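Local coordinates for protein DTDP-4-dehydrorhamnose reductase, rfbD ortholog (PDB 1VL0) that probably catalyses the reduction of dTDP-6-deoxy-L-lyxo-4-hexulose to dTDP-L-rhamnose and binds an NADH cofactor, at residues V204-D209 with G273-E278. Numbering follows the deposited sequence.
Sequences VLKVID and GDITRE
Lys206 of helix 197-210 meets Gly273 and Ile275 on the surface of this Rossmann-type reductase, in the loop that joins helix 266-270 to helix 279-290 and contains an Asx turn at Asp274. The two segments bury 124 Å² in all, and no hydrogen bond crosses between them; the contact is small, made by the aliphatic part of the lysine against a methyl and a carbonyl oxygen. CD of Lys206 lies 3.9 Å from Ile275 CD1, and its CE lies 3.5 Å from the carbonyl O of Gly273. With CG anti to the backbone N (chi1 177°) and the next two torsions also near 180°, the lysine runs extended along Ile275, the two side chains passing in opposite directions, until chi4 (45°) bends the ammonium end. There NZ donates a hydrogen bond to Thr272 O and forms a salt bridge with Glu210, one helical turn on. Between the two touching loop residues, Asp274 braces the turn: its OD1 accepts from Thr276 N at 3.2 Å, closing the Asx turn, and from Thr276 OG1 at 2.7 Å. Both donors arrive from one face of the carboxylate plane, the amide 48° out of it. Ile275 also rests on Arg202 and Val203, while Arg277 bridges Asp199 near the start of helix 197-210 to Glu285 of helix 279-290. On the inner side of helix 197-210, Val204 and Ile208 pack on parallel strands 66-69 and 107-113.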
loop_
_atom_site.group_PDB
_atom_site.type_symbol
_atom_site.label_atom_id
_atom_site.label_comp_id
_atom_site.label_asym_id
_atom_site.label_seq_id
_atom_site.Cartn_x
_atom_site.Cartn_y
_atom_site.Cartn_z
ATOM N N VAL A 204 12.239 19.554 -5.416
ATOM C CA VAL A 204 11.147 19.575 -4.463
ATOM C C VAL A 204 10.161 20.620 -4.872
ATOM O O VAL A 204 8.959 20.332 -4.911
ATOM C CB VAL A 204 11.602 19.808 -3.046
ATOM C CG1 VAL A 204 10.425 20.195 -2.122
ATOM C CG2 VAL A 204 12.241 18.557 -2.528
ATOM N N LEU A 205 10.626 21.824 -5.157
ATOM C CA LEU A 205 9.679 22.925 -5.459
ATOM C C LEU A 205 9.060 22.799 -6.846
ATOM O O LEU A 205 7.943 23.292 -7.081
ATOM C CB LEU A 205 10.375 24.255 -5.307
ATOM C CG LEU A 205 10.883 24.573 -3.884
ATOM C CD1 LEU A 205 11.802 25.809 -3.905
ATOM C CD2 LEU A 205 9.760 24.764 -2.911
ATOM N N LYS A 206 9.783 22.179 -7.775
ATOM C CA LYS A 206 9.253 21.854 -9.110
ATOM C C LYS A 206 8.036 20.884 -9.061
ATOM O O LYS A 206 6.992 21.148 -9.665
ATOM C CB LYS A 206 10.360 21.202 -9.957
ATOM C CG LYS A 206 9.985 20.728 -11.388
ATOM C CD LYS A 206 11.144 19.795 -11.987
ATOM C CE LYS A 206 10.852 19.196 -13.420
ATOM N NZ LYS A 206 10.294 20.312 -14.336
ATOM N N VAL A 207 8.194 19.741 -8.403
ATOM C CA VAL A 207 7.105 18.765 -8.357
ATOM C C VAL A 207 5.875 19.331 -7.660
ATOM O O VAL A 207 4.762 19.049 -8.068
ATOM C CB VAL A 207 7.492 17.398 -7.783
ATOM C CG1 VAL A 207 8.576 16.749 -8.676
ATOM C CG2 VAL A 207 7.967 17.481 -6.345
ATOM N N ILE A 208 6.058 20.094 -6.600
ATOM C CA ILE A 208 4.908 20.778 -5.956
ATOM C C ILE A 208 4.176 21.678 -6.932
ATOM O O ILE A 208 2.953 21.719 -7.013
ATOM C CB ILE A 208 5.370 21.622 -4.738
ATOM C CG1 ILE A 208 5.878 20.717 -3.610
ATOM C CG2 ILE A 208 4.282 22.511 -4.193
ATOM C CD1 ILE A 208 6.580 21.580 -2.503
ATOM N N ASP A 209 4.945 22.456 -7.641
ATOM C CA ASP A 209 4.409 23.379 -8.604
ATOM C C ASP A 209 3.566 22.680 -9.670
ATOM O O ASP A 209 2.568 23.202 -10.103
ATOM C CB ASP A 209 5.585 24.053 -9.287
ATOM C CG ASP A 209 5.319 25.458 -9.614
ATOM O OD1 ASP A 209 4.557 25.715 -10.584
ATOM O OD2 ASP A 209 5.868 26.371 -8.953
ATOM N N GLY A 273 11.161 16.081 -16.385
ATOM C CA GLY A 273 12.560 16.312 -16.663
ATOM C C GLY A 273 13.518 16.304 -15.478
ATOM O O GLY A 273 13.261 16.910 -14.444
ATOM N N ASP A 274 14.626 15.590 -15.639
ATOM C CA ASP A 274 15.687 15.551 -14.639
ATOM C C ASP A 274 16.536 16.830 -14.685
ATOM O O ASP A 274 17.543 16.912 -15.384
ATOM C CB ASP A 274 16.579 14.333 -14.807
ATOM C CG ASP A 274 17.637 14.238 -13.689
ATOM O OD1 ASP A 274 17.523 15.047 -12.714
ATOM O OD2 ASP A 274 18.568 13.394 -13.666
ATOM N N ILE A 275 16.122 17.825 -13.919
ATOM C CA ILE A 275 16.809 19.099 -13.873
ATOM C C ILE A 275 18.039 19.145 -13.002
ATOM O O ILE A 275 18.627 20.186 -12.878
ATOM C CB ILE A 275 15.824 20.199 -13.447
ATOM C CG1 ILE A 275 15.237 19.941 -12.044
ATOM C CG2 ILE A 275 14.703 20.319 -14.484
ATOM C CD1 ILE A 275 14.711 21.186 -11.392
ATOM N N THR A 276 18.434 18.043 -12.363
ATOM C CA THR A 276 19.655 18.061 -11.559
ATOM C C THR A 276 20.870 18.211 -12.460
ATOM O O THR A 276 20.825 17.919 -13.637
ATOM C CB THR A 276 19.850 16.813 -10.686
ATOM O OG1 THR A 276 19.868 15.619 -11.496
ATOM C CG2 THR A 276 18.711 16.638 -9.734
ATOM N N ARG A 277 21.964 18.671 -11.877
ATOM C CA ARG A 277 23.172 18.868 -12.630
ATOM C C ARG A 277 24.143 17.756 -12.335
ATOM O O ARG A 277 23.997 17.000 -11.375
ATOM C CB ARG A 277 23.818 20.213 -12.268
ATOM C CG ARG A 277 22.988 21.402 -12.650
ATOM C CD ARG A 277 23.435 22.654 -12.024
ATOM N NE ARG A 277 23.298 22.591 -10.578
ATOM C CZ ARG A 277 23.636 23.547 -9.750
ATOM N NH1 ARG A 277 24.162 24.671 -10.202
ATOM N NH2 ARG A 277 23.431 23.384 -8.460
ATOM N N GLU A 278 25.142 17.668 -13.186
ATOM C CA GLU A 278 26.273 16.751 -12.984
ATOM C C GLU A 278 26.915 17.086 -11.639
ATOM O O GLU A 278 27.072 18.259 -11.286
ATOM C CB GLU A 278 27.304 16.954 -14.106
ATOM C CG GLU A 278 26.893 16.454 -15.476
ATOM C CD GLU A 278 26.828 14.944 -15.552
ATOM O OE1 GLU A 278 27.550 14.242 -14.766
ATOM O OE2 GLU A 278 26.039 14.470 -16.409
#